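Local coordinates for protein NUDIX hydrolase (Nitrosomonas europaea, PDB 2B0V) that probably hydrolyses nucleoside di- and triphosphates, and possibly thiamine diphosphate, as a magnesium-dependent monomeric enzyme of the Nudix family, NudJ subfamily, at residues E46-A51 against L85-S90; A51-V56 against H62-E67; G71-T76 against I133-A138. All coordinates share one frame; numbering follows the deposited sequence. Where two conformers were deposited one is given.

Contact 1: E46-A51 against L85-S90; sequences ESIIQA and LRFTFS
Ile48 meets Phe87 and Phe89 with two separate branches, and its torsions decide which branch goes where. CG2 stands anti to the backbone N and drops between the two aromatic side chains, while CG1 lies anti to the carbonyl carbon (chi1 -71°) and, with the chain extended beyond it, carries CD1 out over the Phe87 ring. CD1 sits 3.9 Å from the centroid of that ring, only 12° off its normal, a CH-pi contact centred on the face. CG2 meanwhile rests 3.7 Å from Phe87 CB and also reaches the rim of Phe89, lying in its ring plane 3.7 Å from Phe89 CZ. The same isoleucine therefore touches one phenylalanine through its face and the next through its edge. Ile49 adds a second contact to Phe89: its CG1 approaches CE1 obliquely, at 3.7 Å, so both isoleucines meet the strand through carbon atoms alone.

This is the first turn of the Nudix-box helix laid against strand 82-96, which lies between strands 8-17 and 62-77 in the sheet of the alpha-beta-alpha sandwich. In strand 85-90 the side chains alternate, so Phe87 and Phe89 face this helix, whereas Arg86 and Thr88 point to the other side of the sheet and touch helix 128-137. Leu144 and Leu147 pack on Phe89 as well, and Val11 of strand 8-17 touches Ile48.

The start of the helix is fixed by Ser47 at the N-cap, whose OG accepts from Gln50 N at 3.1 Å, with an angle of 157° at the hydrogen. Just before it, Glu46 OE2 receives Glu43 N and forms a salt bridge with NH2 of Arg54, about two turns further along the helix.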
ATOM      1  N   GLU A  46     -11.643 -10.960   6.371  1.00 16.22           N
ATOM      2  CA  GLU A  46     -10.402 -10.489   6.990  1.00 14.65           C
ATOM      3  C   GLU A  46     -10.546  -9.085   7.535  1.00 14.31           C
ATOM      4  O   GLU A  46     -11.337  -8.265   7.041  1.00 13.44           O
ATOM      5  CB  GLU A  46      -9.220 -10.520   5.983  1.00 15.23           C
ATOM      6  CG  GLU A  46      -9.368  -9.499   4.843  1.00 17.13           C
ATOM      7  CD  GLU A  46      -8.298  -9.596   3.747  1.00 18.35           C
ATOM      8  OE1 GLU A  46      -7.324 -10.362   3.878  1.00 18.48           O
ATOM      9  OE2 GLU A  46      -8.431  -8.853   2.755  1.00 16.91           O
ATOM     10  N   SER A  47      -9.719  -8.771   8.523  1.00 14.16           N
ATOM     11  CA  SER A  47      -9.717  -7.419   9.032  1.00 13.89           C
ATOM     12  C   SER A  47      -8.934  -6.526   8.078  1.00 13.65           C
ATOM     13  O   SER A  47      -8.181  -7.013   7.217  1.00 13.76           O
ATOM     14  CB  SER A  47      -9.056  -7.351  10.395  1.00 14.69           C
ATOM     15  OG  SER A  47      -7.669  -7.710  10.292  1.00 14.90           O
ATOM     16  N   ILE A  48      -9.108  -5.224   8.250  1.00 12.43           N
ATOM     17  CA  ILE A  48      -8.404  -4.289   7.387  1.00 12.11           C
ATOM     18  C   ILE A  48      -6.879  -4.365   7.640  1.00 11.75           C
ATOM     19  O   ILE A  48      -6.088  -4.377   6.715  1.00 12.80           O
ATOM     20  CB  ILE A  48      -8.961  -2.860   7.584  1.00 12.69           C
ATOM     21  CG1 ILE A  48     -10.355  -2.817   6.983  1.00 12.90           C
ATOM     22  CG2 ILE A  48      -8.066  -1.835   6.877  1.00 14.97           C
ATOM     23  CD1 ILE A  48     -11.178  -1.595   7.299  1.00 14.61           C
ATOM     24  N   ILE A  49      -6.487  -4.424   8.905  1.00 14.15           N
ATOM     25  CA  ILE A  49      -5.052  -4.514   9.205  1.00 14.22           C
ATOM     26  C   ILE A  49      -4.423  -5.786   8.602  1.00 14.02           C
ATOM     27  O   ILE A  49      -3.298  -5.761   8.036  1.00 14.23           O
ATOM     28  CB  ILE A  49      -4.801  -4.445  10.729  1.00 14.58           C
ATOM     29  CG1 ILE A  49      -5.111  -3.024  11.196  1.00 18.05           C
ATOM     30  CG2 ILE A  49      -3.341  -4.705  11.023  1.00 16.55           C
ATOM     31  CD1 ILE A  49      -5.135  -2.850  12.719  1.00 21.73           C
ATOM     32  N   GLN A  50      -5.127  -6.905   8.742  1.00 13.12           N
ATOM     33  CA  GLN A  50      -4.614  -8.151   8.150  1.00 12.98           C
ATOM     34  C   GLN A  50      -4.600  -8.108   6.619  1.00 13.87           C
ATOM     35  O   GLN A  50      -3.671  -8.668   6.006  1.00 14.48           O
ATOM     36  CB  GLN A  50      -5.339  -9.381   8.695  1.00 14.29           C
ATOM     37  CG  GLN A  50      -5.036  -9.621  10.206  1.00 15.03           C
ATOM     38  CD  GLN A  50      -3.563  -9.923  10.447  1.00 18.30           C
ATOM     39  OE1 GLN A  50      -2.756  -9.043  10.759  1.00 18.87           O
ATOM     40  NE2 GLN A  50      -3.192 -11.178  10.265  1.00 24.63           N
ATOM     41  N   ALA A  51      -5.548  -7.403   6.006  1.00 14.16           N
ATOM     42  CA  ALA A  51      -5.547  -7.215   4.531  1.00 13.91           C
ATOM     43  C   ALA A  51      -4.275  -6.505   4.139  1.00 14.20           C
ATOM     44  O   ALA A  51      -3.658  -6.819   3.108  1.00 14.61           O
ATOM     45  CB  ALA A  51      -6.714  -6.353   4.124  1.00 14.59           C
ATOM     46  N   LEU A  85     -11.898   3.831  -0.762  1.00 14.24           N
ATOM     47  CA  LEU A  85     -11.560   4.226   0.586  0.60 14.20           C
ATOM     48  C   LEU A  85     -10.287   3.451   0.962  1.00 14.16           C
ATOM     49  O   LEU A  85     -10.343   2.236   1.233  1.00 14.66           O
ATOM     50  CB  LEU A  85     -12.733   3.876   1.522  0.60 14.55           C
ATOM     51  CG  LEU A  85     -12.650   4.430   2.925  0.60 14.74           C
ATOM     52  CD1 LEU A  85     -12.628   5.973   2.980  0.60 14.48           C
ATOM     53  CD2 LEU A  85     -13.865   3.886   3.709  0.60 13.99           C
ATOM     54  N   ARG A  86      -9.148   4.163   0.965  1.00 13.96           N
ATOM     55  CA  ARG A  86      -7.855   3.529   1.122  1.00 14.13           C
ATOM     56  C   ARG A  86      -7.357   3.722   2.531  1.00 13.66           C
ATOM     57  O   ARG A  86      -7.041   4.851   2.931  1.00 14.94           O
ATOM     58  CB  ARG A  86      -6.816   4.146   0.174  1.00 14.98           C
ATOM     59  CG  ARG A  86      -5.374   3.624   0.422  1.00 15.55           C
ATOM     60  CD  ARG A  86      -4.330   4.449  -0.422  1.00 19.83           C
ATOM     61  NE  ARG A  86      -3.852   3.661  -1.564  1.00 19.74           N
ATOM     62  CZ  ARG A  86      -2.618   3.653  -2.063  1.00 23.89           C
ATOM     63  NH1 ARG A  86      -1.648   4.391  -1.562  1.00 18.45           N
ATOM     64  NH2 ARG A  86      -2.347   2.837  -3.076  1.00 25.13           N
ATOM     65  N   PHE A  87      -7.290   2.625   3.293  1.00 12.04           N
ATOM     66  CA  PHE A  87      -6.694   2.681   4.650  1.00 12.66           C
ATOM     67  C   PHE A  87      -5.221   2.443   4.520  1.00 13.82           C
ATOM     68  O   PHE A  87      -4.844   1.382   4.049  1.00 14.17           O
ATOM     69  CB  PHE A  87      -7.257   1.555   5.496  1.00 13.24           C
ATOM     70  CG  PHE A  87      -8.703   1.779   5.908  1.00 12.15           C
ATOM     71  CD1 PHE A  87      -9.011   2.182   7.222  1.00 12.09           C
ATOM     72  CD2 PHE A  87      -9.744   1.587   4.971  1.00 12.40           C
ATOM     73  CE1 PHE A  87     -10.361   2.406   7.603  1.00 13.93           C
ATOM     74  CE2 PHE A  87     -11.107   1.808   5.336  1.00 13.67           C
ATOM     75  CZ  PHE A  87     -11.411   2.218   6.647  1.00 13.41           C
ATOM     76  N   THR A  88      -4.408   3.405   4.992  1.00 13.10           N
ATOM     77  CA  THR A  88      -2.948   3.328   4.765  1.00 13.07           C
ATOM     78  C   THR A  88      -2.305   3.148   6.126  1.00 13.88           C
ATOM     79  O   THR A  88      -2.647   3.854   7.079  1.00 14.72           O
ATOM     80  CB  THR A  88      -2.460   4.626   4.123  1.00 14.90           C
ATOM     81  OG1 THR A  88      -3.224   4.858   2.930  1.00 14.32           O
ATOM     82  CG2 THR A  88      -1.015   4.487   3.770  1.00 13.20           C
ATOM     83  N   PHE A  89      -1.377   2.195   6.197  1.00 13.25           N
ATOM     84  CA  PHE A  89      -0.678   1.890   7.453  1.00 12.69           C
ATOM     85  C   PHE A  89       0.810   2.020   7.265  1.00 14.27           C
ATOM     86  O   PHE A  89       1.317   1.761   6.157  1.00 16.09           O
ATOM     87  CB  PHE A  89      -0.973   0.442   7.875  1.00 13.36           C
ATOM     88  CG  PHE A  89      -2.423   0.212   8.116  1.00 14.53           C
ATOM     89  CD1 PHE A  89      -2.947   0.383   9.387  1.00 16.53           C
ATOM     90  CD2 PHE A  89      -3.262  -0.185   7.057  1.00 14.54           C
ATOM     91  CE1 PHE A  89      -4.317   0.174   9.608  1.00 15.98           C
ATOM     92  CE2 PHE A  89      -4.596  -0.399   7.264  1.00 17.29           C
ATOM     93  CZ  PHE A  89      -5.130  -0.220   8.533  1.00 16.41           C
ATOM     94  N   SER A  90       1.534   2.327   8.346  1.00 14.28           N
ATOM     95  CA  SER A  90       2.996   2.217   8.325  1.00 15.96           C
ATOM     96  C   SER A  90       3.411   1.069   9.250  1.00 16.04           C
ATOM     97  O   SER A  90       2.725   0.755  10.251  1.00 15.05           O
ATOM     98  CB  SER A  90       3.635   3.546   8.777  1.00 17.00           C
ATOM     99  OG  SER A  90       5.037   3.431   8.822  1.00 21.51           O
TER

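Contact 2: A51-V56 against H62-E67; sequences ACSREV and HSFLPE
Phe64 is wedged beneath the Nudix-box helix, with Val56, Ser53 and Cys52 set round its ring at different angles. Helix 48-60 gives way almost at once to strand 62-77, as in the Nudix fold, and the two short segments lie nearly antiparallel, at 155°, with their axes 7.0 Å apart. Phe64 has CG anti to its own backbone N (chi1 -176°), which lays the ring beneath the helix. Val56 crosses it at about a right angle: CG2 sits over one face, 4.2 Å from the centroid and toward the rim, a CH-pi contact, while CB packs against Phe64 CB. The opposite face has Pro66 N above it, from the strand itself. Cys52 SG comes obliquely toward the CE2 corner, 3.7 Å from Phe64 CE2, in a sulfur-aromatic contact. Ser53 OG approaches at the edge, near the ring plane, and also lies 3.3 Å from Pro66 CG. The other branch of the valine, Val56 CG1, turns to the backbone, 3.4 Å from His62 O. Ala13 and Ile15 of strand 8-17 also touch Val56. Beside these side-chain contacts, one water joins the two backbones, donating to Ser53 O and accepting from Phe64 N, each 2.8 Å away.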
ATOM      1  N   ALA A  51      -5.548  -7.403   6.006  1.00 14.16           N
ATOM      2  CA  ALA A  51      -5.547  -7.215   4.531  1.00 13.91           C
ATOM      3  C   ALA A  51      -4.275  -6.505   4.139  1.00 14.20           C
ATOM      4  O   ALA A  51      -3.658  -6.819   3.108  1.00 14.61           O
ATOM      5  CB  ALA A  51      -6.714  -6.353   4.124  1.00 14.59           C
ATOM      6  N   CYS A  52      -3.899  -5.508   4.941  1.00 14.14           N
ATOM      7  CA  CYS A  52      -2.686  -4.744   4.663  1.00 15.10           C
ATOM      8  C   CYS A  52      -1.455  -5.669   4.697  1.00 14.53           C
ATOM      9  O   CYS A  52      -0.633  -5.629   3.795  1.00 14.51           O
ATOM     10  CB  CYS A  52      -2.551  -3.576   5.637  1.00 16.11           C
ATOM     11  SG  CYS A  52      -1.100  -2.520   5.223  1.00 18.03           S
ATOM     12  N   SER A  53      -1.354  -6.502   5.735  1.00 13.43           N
ATOM     13  CA  SER A  53      -0.212  -7.395   5.831  1.00 13.74           C
ATOM     14  C   SER A  53      -0.220  -8.397   4.686  1.00 12.67           C
ATOM     15  O   SER A  53       0.858  -8.737   4.165  1.00 14.53           O
ATOM     16  CB  SER A  53      -0.228  -8.124   7.161  1.00 14.58           C
ATOM     17  OG  SER A  53      -0.093  -7.178   8.206  1.00 18.30           O
ATOM     18  N   ARG A  54      -1.397  -8.880   4.314  1.00 12.07           N
ATOM     19  CA  ARG A  54      -1.531  -9.860   3.225  1.00 12.99           C
ATOM     20  C   ARG A  54      -1.019  -9.226   1.936  1.00 13.19           C
ATOM     21  O   ARG A  54      -0.256  -9.848   1.202  1.00 13.41           O
ATOM     22  CB  ARG A  54      -2.975 -10.268   3.042  1.00 13.71           C
ATOM     23  CG  ARG A  54      -3.187 -11.141   1.806  1.00 13.93           C
ATOM     24  CD  ARG A  54      -4.633 -11.598   1.643  1.00 14.93           C
ATOM     25  NE  ARG A  54      -5.590 -10.484   1.629  1.00 16.62           N
ATOM     26  CZ  ARG A  54      -5.732  -9.627   0.620  1.00 20.15           C
ATOM     27  NH1 ARG A  54      -4.969  -9.732  -0.469  1.00 20.36           N
ATOM     28  NH2 ARG A  54      -6.637  -8.657   0.698  1.00 19.36           N
ATOM     29  N   GLU A  55      -1.428  -7.980   1.664  1.00 12.94           N
ATOM     30  CA  GLU A  55      -0.985  -7.328   0.444  1.00 14.88           C
ATOM     31  C   GLU A  55       0.526  -7.119   0.402  1.00 14.79           C
ATOM     32  O   GLU A  55       1.138  -7.334  -0.654  1.00 15.67           O
ATOM     33  CB  GLU A  55      -1.738  -6.025   0.243  1.00 16.27           C
ATOM     34  CG  GLU A  55      -3.223  -6.189  -0.250  1.00 18.13           C
ATOM     35  CD  GLU A  55      -3.393  -6.889  -1.599  1.00 22.90           C
ATOM     36  OE1 GLU A  55      -2.407  -7.100  -2.348  1.00 23.81           O
ATOM     37  OE2 GLU A  55      -4.548  -7.244  -1.919  1.00 23.75           O
ATOM     38  N   VAL A  56       1.146  -6.718   1.519  1.00 14.22           N
ATOM     39  CA  VAL A  56       2.591  -6.597   1.541  1.00 14.39           C
ATOM     40  C   VAL A  56       3.265  -7.921   1.187  1.00 13.31           C
ATOM     41  O   VAL A  56       4.156  -7.964   0.318  1.00 13.26           O
ATOM     42  CB  VAL A  56       3.128  -6.076   2.889  1.00 14.48           C
ATOM     43  CG1 VAL A  56       4.655  -6.063   2.901  1.00 14.35           C
ATOM     44  CG2 VAL A  56       2.529  -4.664   3.158  1.00 12.79           C
ATOM     45  N   HIS A  62       7.797  -9.843   1.269  1.00 14.07           N
ATOM     46  CA  HIS A  62       8.184  -9.498   2.635  1.00 13.78           C
ATOM     47  C   HIS A  62       6.994  -9.646   3.605  1.00 14.88           C
ATOM     48  O   HIS A  62       5.894  -9.255   3.265  1.00 15.23           O
ATOM     49  CB  HIS A  62       8.574  -8.017   2.662  1.00 14.87           C
ATOM     50  CG  HIS A  62       9.799  -7.676   1.883  1.00 15.72           C
ATOM     51  ND1 HIS A  62       9.849  -7.684   0.500  1.00 16.18           N
ATOM     52  CD2 HIS A  62      11.035  -7.317   2.303  1.00 17.98           C
ATOM     53  CE1 HIS A  62      11.069  -7.346   0.113  1.00 18.49           C
ATOM     54  NE2 HIS A  62      11.787  -7.074   1.185  1.00 17.53           N
ATOM     55  N   SER A  63       7.230 -10.145   4.796  1.00 15.26           N
ATOM     56  CA  SER A  63       6.171 -10.141   5.816  0.60 16.12           C
ATOM     57  C   SER A  63       6.147  -8.778   6.537  1.00 16.77           C
ATOM     58  O   SER A  63       7.180  -8.160   6.795  1.00 16.86           O
ATOM     59  CB  SER A  63       6.381 -11.306   6.802  0.60 17.20           C
ATOM     60  OG  SER A  63       7.647 -11.196   7.400  0.60 19.79           O
ATOM     61  N   PHE A  64       4.935  -8.334   6.887  1.00 15.66           N
ATOM     62  CA  PHE A  64       4.741  -6.996   7.439  1.00 15.67           C
ATOM     63  C   PHE A  64       4.268  -7.046   8.880  1.00 14.08           C
ATOM     64  O   PHE A  64       3.461  -7.920   9.261  1.00 15.19           O
ATOM     65  CB  PHE A  64       3.686  -6.318   6.576  1.00 17.48           C
ATOM     66  CG  PHE A  64       3.393  -4.846   6.911  1.00 17.57           C
ATOM     67  CD1 PHE A  64       4.377  -3.877   6.841  1.00 19.44           C
ATOM     68  CD2 PHE A  64       2.090  -4.445   7.219  1.00 22.60           C
ATOM     69  CE1 PHE A  64       4.051  -2.492   7.071  1.00 19.94           C
ATOM     70  CE2 PHE A  64       1.784  -3.073   7.457  1.00 20.58           C
ATOM     71  CZ  PHE A  64       2.764  -2.126   7.379  1.00 21.90           C
ATOM     72  N   LEU A  65       4.781  -6.098   9.674  1.00 14.80           N
ATOM     73  CA  LEU A  65       4.312  -5.850  11.031  1.00 16.11           C
ATOM     74  C   LEU A  65       3.705  -4.448  11.096  1.00 16.58           C
ATOM     75  O   LEU A  65       4.437  -3.466  11.166  1.00 15.35           O
ATOM     76  CB  LEU A  65       5.505  -5.937  11.995  1.00 18.84           C
ATOM     77  CG  LEU A  65       5.250  -6.083  13.493  1.00 21.34           C
ATOM     78  CD1 LEU A  65       4.820  -7.506  13.831  1.00 24.07           C
ATOM     79  CD2 LEU A  65       6.550  -5.755  14.252  1.00 24.29           C
ATOM     80  N   PRO A  66       2.367  -4.350  11.036  1.00 17.63           N
ATOM     81  CA  PRO A  66       1.778  -3.004  11.075  1.00 17.85           C
ATOM     82  C   PRO A  66       2.022  -2.351  12.420  1.00 17.68           C
ATOM     83  O   PRO A  66       2.050  -3.041  13.484  1.00 17.44           O
ATOM     84  CB  PRO A  66       0.267  -3.229  10.815  1.00 18.40           C
ATOM     85  CG  PRO A  66       0.178  -4.664  10.311  1.00 21.21           C
ATOM     86  CD  PRO A  66       1.349  -5.414  10.939  1.00 19.81           C
ATOM     87  N   GLU A  67       2.247  -1.045  12.384  1.00 15.72           N
ATOM     88  CA  GLU A  67       2.513  -0.301  13.623  1.00 16.09           C
ATOM     89  C   GLU A  67       1.475   0.801  13.908  1.00 15.15           C
ATOM     90  O   GLU A  67       1.078   0.997  15.049  1.00 15.24           O
ATOM     91  CB  GLU A  67       3.912   0.280  13.582  1.00 16.28           C
ATOM     92  CG  GLU A  67       4.998  -0.838  13.489  1.00 20.31           C
ATOM     93  CD  GLU A  67       6.411  -0.290  13.398  1.00 27.12           C
ATOM     94  OE1 GLU A  67       6.708   0.528  12.503  1.00 29.99           O
ATOM     95  OE2 GLU A  67       7.247  -0.709  14.219  1.00 30.61           O
TER
HETATM   96  O   HOH W   1       2.751  -9.840   5.950  1.00 16.70           O

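Contact 3: G71-T76 against I133-A138; sequences GIYHWT and IEDYHA
Tyr73 lies on an extended strand and Asp135 on a helix, and the two backbones stay well apart, so that only the ends of these side chains bridge them. The backbone of Tyr73 pairs with Arg86 of strand 82-96. Asp135 sits in the last full turn of helix 128-137, where His137 N bonds to Ile133 O at 2.8 Å and Ala138 N to Glu134 O at the same length.

The two side chains come from opposite directions. Both Tyr73 (chi1 -56°) and Asp135 (chi1 -71°) carry CG anti to the carbonyl carbon, which lets the two groups face each other across the gap. Tyr73 OH donates to Asp135 OD2 at 2.6 Å, a short bond that uses the anti lone pair of the carboxylate oxygen, the one turned away from OD1. Asp135 CB is also 3.4 Å from Tyr73 OH. Ring and carboxylate are nearly coplanar, 9° apart, and OD2 lies in the ring plane at the CE1 edge, 3.2 Å from Tyr73 CE1.

In the alpha-beta-alpha sandwich of the Nudix fold, this bond ties strand 62-77 to the helix that covers the sheet face remote from the Nudix-box helix. Leu128, Gln131 and Cys132 of the same helix pack on Tyr73, and Thr88 touches it from the neighbouring strand. Gly71 CA lies 4.1 Å from Tyr73 OH, to one side of the ring plane; a CB there would clash with that hydroxyl.

A phenylalanine here would keep the ring packed against the helix but would probably leave Asp135 OD2 without its donor and the carboxylate freer to turn.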
ATOM      1  N   GLY A  71      -3.363   7.271   7.453  1.00 15.37           N
ATOM      2  CA  GLY A  71      -4.438   8.076   6.887  1.00 15.32           C
ATOM      3  C   GLY A  71      -5.465   7.215   6.191  1.00 14.35           C
ATOM      4  O   GLY A  71      -5.195   6.054   5.881  1.00 15.13           O
ATOM      5  N   ILE A  72      -6.663   7.777   6.020  1.00 14.03           N
ATOM      6  CA  ILE A  72      -7.720   7.110   5.247  1.00 12.90           C
ATOM      7  C   ILE A  72      -8.152   8.058   4.149  1.00 14.83           C
ATOM      8  O   ILE A  72      -8.547   9.181   4.440  1.00 15.18           O
ATOM      9  CB  ILE A  72      -8.917   6.807   6.175  1.00 14.67           C
ATOM     10  CG1 ILE A  72      -8.439   5.940   7.355  1.00 12.95           C
ATOM     11  CG2 ILE A  72     -10.062   6.094   5.377  1.00 12.54           C
ATOM     12  CD1 ILE A  72      -9.521   5.760   8.471  1.00 12.84           C
ATOM     13  N   TYR A  73      -8.051   7.593   2.911  1.00 13.56           N
ATOM     14  CA  TYR A  73      -8.230   8.485   1.743  1.00 12.61           C
ATOM     15  C   TYR A  73      -9.440   8.084   0.968  1.00 13.25           C
ATOM     16  O   TYR A  73      -9.581   6.917   0.611  1.00 13.97           O
ATOM     17  CB  TYR A  73      -6.968   8.436   0.807  1.00 11.64           C
ATOM     18  CG  TYR A  73      -5.701   8.786   1.575  1.00 13.01           C
ATOM     19  CD1 TYR A  73      -5.269  10.127   1.669  1.00 12.40           C
ATOM     20  CD2 TYR A  73      -4.982   7.806   2.267  1.00 14.57           C
ATOM     21  CE1 TYR A  73      -4.123  10.463   2.402  1.00 13.28           C
ATOM     22  CE2 TYR A  73      -3.853   8.151   3.029  1.00 16.42           C
ATOM     23  CZ  TYR A  73      -3.451   9.491   3.096  1.00 17.56           C
ATOM     24  OH  TYR A  73      -2.355   9.832   3.843  1.00 16.30           O
ATOM     25  N   HIS A  74     -10.328   9.045   0.738  1.00 13.76           N
ATOM     26  CA  HIS A  74     -11.597   8.763   0.100  1.00 13.21           C
ATOM     27  C   HIS A  74     -11.583   9.537  -1.208  1.00 15.14           C
ATOM     28  O   HIS A  74     -11.627  10.756  -1.208  1.00 14.00           O
ATOM     29  CB  HIS A  74     -12.715   9.238   1.067  1.00 13.29           C
ATOM     30  CG  HIS A  74     -14.107   9.101   0.525  1.00 15.75           C
ATOM     31  ND1 HIS A  74     -15.198   9.636   1.172  1.00 13.95           N
ATOM     32  CD2 HIS A  74     -14.577   8.534  -0.609  1.00 15.51           C
ATOM     33  CE1 HIS A  74     -16.292   9.374   0.481  1.00 15.40           C
ATOM     34  NE2 HIS A  74     -15.941   8.737  -0.625  1.00 15.09           N
ATOM     35  N   TRP A  75     -11.483   8.831  -2.323  1.00 17.51           N
ATOM     36  CA  TRP A  75     -11.458   9.544  -3.607  1.00 21.68           C
ATOM     37  C   TRP A  75     -12.067   8.760  -4.736  1.00 23.02           C
ATOM     38  O   TRP A  75     -12.303   7.567  -4.606  1.00 23.53           O
ATOM     39  CB  TRP A  75     -10.036   9.954  -3.927  1.00 22.57           C
ATOM     40  CG  TRP A  75      -9.290   8.945  -4.636  1.00 26.28           C
ATOM     41  CD1 TRP A  75      -8.952   8.945  -5.974  1.00 26.45           C
ATOM     42  CD2 TRP A  75      -8.779   7.750  -4.090  1.00 26.46           C
ATOM     43  NE1 TRP A  75      -8.260   7.812  -6.277  1.00 29.34           N
ATOM     44  CE2 TRP A  75      -8.135   7.052  -5.147  1.00 26.87           C
ATOM     45  CE3 TRP A  75      -8.803   7.187  -2.811  1.00 26.88           C
ATOM     46  CZ2 TRP A  75      -7.510   5.829  -4.962  1.00 27.53           C
ATOM     47  CZ3 TRP A  75      -8.168   5.965  -2.612  1.00 27.30           C
ATOM     48  CH2 TRP A  75      -7.537   5.290  -3.684  1.00 27.22           C
ATOM     49  N   THR A  76     -12.335   9.443  -5.847  1.00 25.11           N
ATOM     50  CA  THR A  76     -12.847   8.789  -7.041  1.00 26.68           C
ATOM     51  C   THR A  76     -11.833   8.922  -8.163  1.00 27.55           C
ATOM     52  O   THR A  76     -11.336  10.007  -8.432  1.00 27.08           O
ATOM     53  CB  THR A  76     -14.190   9.388  -7.472  1.00 27.59           C
ATOM     54  OG1 THR A  76     -15.093   9.277  -6.365  1.00 30.36           O
ATOM     55  CG2 THR A  76     -14.750   8.625  -8.682  1.00 28.35           C
ATOM     56  N   ILE A 133       2.825   9.133   1.280  1.00 15.91           N
ATOM     57  CA  ILE A 133       4.210   9.347   1.763  1.00 16.37           C
ATOM     58  C   ILE A 133       4.374  10.701   2.445  1.00 16.60           C
ATOM     59  O   ILE A 133       5.007  10.794   3.492  1.00 18.16           O
ATOM     60  CB  ILE A 133       5.228   9.207   0.587  1.00 16.41           C
ATOM     61  CG1 ILE A 133       5.294   7.741   0.177  1.00 14.94           C
ATOM     62  CG2 ILE A 133       6.622   9.716   0.995  1.00 18.68           C
ATOM     63  CD1 ILE A 133       5.977   7.485  -1.192  1.00 13.21           C
ATOM     64  N   GLU A 134       3.793  11.744   1.858  1.00 16.74           N
ATOM     65  CA  GLU A 134       3.834  13.089   2.447  1.00 18.71           C
ATOM     66  C   GLU A 134       3.245  13.115   3.846  1.00 19.05           C
ATOM     67  O   GLU A 134       3.865  13.633   4.762  1.00 19.61           O
ATOM     68  CB  GLU A 134       3.126  14.092   1.534  1.00 18.69           C
ATOM     69  CG  GLU A 134       3.916  14.250   0.207  1.00 21.86           C
ATOM     70  CD  GLU A 134       3.199  15.118  -0.820  1.00 28.46           C
ATOM     71  OE1 GLU A 134       1.948  15.211  -0.798  1.00 32.94           O
ATOM     72  OE2 GLU A 134       3.904  15.683  -1.676  1.00 31.09           O
ATOM     73  N   ASP A 135       2.082  12.485   4.008  1.00 18.05           N
ATOM     74  CA  ASP A 135       1.394  12.456   5.282  1.00 19.44           C
ATOM     75  C   ASP A 135       2.229  11.678   6.309  1.00 18.57           C
ATOM     76  O   ASP A 135       2.387  12.120   7.447  1.00 18.94           O
ATOM     77  CB  ASP A 135      -0.004  11.881   5.087  1.00 18.97           C
ATOM     78  CG  ASP A 135      -0.922  12.839   4.326  1.00 20.48           C
ATOM     79  OD1 ASP A 135      -0.570  14.034   4.230  1.00 22.46           O
ATOM     80  OD2 ASP A 135      -2.009  12.418   3.862  1.00 21.07           O
ATOM     81  N   TYR A 136       2.814  10.559   5.888  1.00 19.24           N
ATOM     82  CA  TYR A 136       3.681   9.771   6.754  1.00 20.09           C
ATOM     83  C   TYR A 136       4.890  10.618   7.192  1.00 21.79           C
ATOM     84  O   TYR A 136       5.255  10.652   8.389  1.00 21.17           O
ATOM     85  CB  TYR A 136       4.176   8.531   6.005  1.00 19.53           C
ATOM     86  CG  TYR A 136       5.282   7.802   6.728  1.00 19.24           C
ATOM     87  CD1 TYR A 136       5.009   6.985   7.825  1.00 20.99           C
ATOM     88  CD2 TYR A 136       6.605   7.943   6.313  1.00 19.96           C
ATOM     89  CE1 TYR A 136       6.016   6.341   8.494  1.00 23.47           C
ATOM     90  CE2 TYR A 136       7.643   7.285   6.983  1.00 23.25           C
ATOM     91  CZ  TYR A 136       7.334   6.481   8.066  1.00 24.42           C
ATOM     92  OH  TYR A 136       8.364   5.844   8.729  1.00 22.84           O
ATOM     93  N   HIS A 137       5.485  11.311   6.228  1.00 23.41           N
ATOM     94  CA  HIS A 137       6.651  12.162   6.501  1.00 24.74           C
ATOM     95  C   HIS A 137       6.287  13.317   7.422  1.00 25.46           C
ATOM     96  O   HIS A 137       7.114  13.748   8.236  1.00 26.62           O
ATOM     97  CB  HIS A 137       7.262  12.703   5.202  1.00 25.58           C
ATOM     98  CG  HIS A 137       8.603  13.348   5.389  1.00 27.96           C
ATOM     99  ND1 HIS A 137       9.784  12.649   5.268  1.00 29.73           N
ATOM    100  CD2 HIS A 137       8.946  14.621   5.700  1.00 29.83           C
ATOM    101  CE1 HIS A 137      10.804  13.466   5.485  1.00 30.01           C
ATOM    102  NE2 HIS A 137      10.321  14.669   5.745  1.00 31.36           N
ATOM    103  N   ALA A 138       5.062  13.819   7.293  1.00 26.09           N
ATOM    104  CA  ALA A 138       4.534  14.899   8.132  1.00 26.24           C
ATOM    105  C   ALA A 138       4.206  14.454   9.558  1.00 26.78           C
ATOM    106  O   ALA A 138       3.674  15.245  10.352  1.00 28.02           O
ATOM    107  CB  ALA A 138       3.293  15.533   7.477  1.00 25.68           C
TER

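From the N terminus, after four strands (8-17 to 39-41), the chain enters helix 48-60 and then strand 62-77, whose residues 62-67 close contact 2 against the helix, a short loop. The strand continues to residues 71-76, turns, and returns as strand 82-96, whose residues 85-90 meet the helix start in contact 1; contact 2 is thus nested inside that larger loop. Contact 3 opens on residues 71-76, within contact 1's loop, and closes only at helix 128-137, so contacts 1 and 3 cross, while contacts 2 and 3 follow in series. Contacts 1 and 2 hold the Nudix helix on one face of the sheet, and contact 3 joins the sheet to the helix on the other.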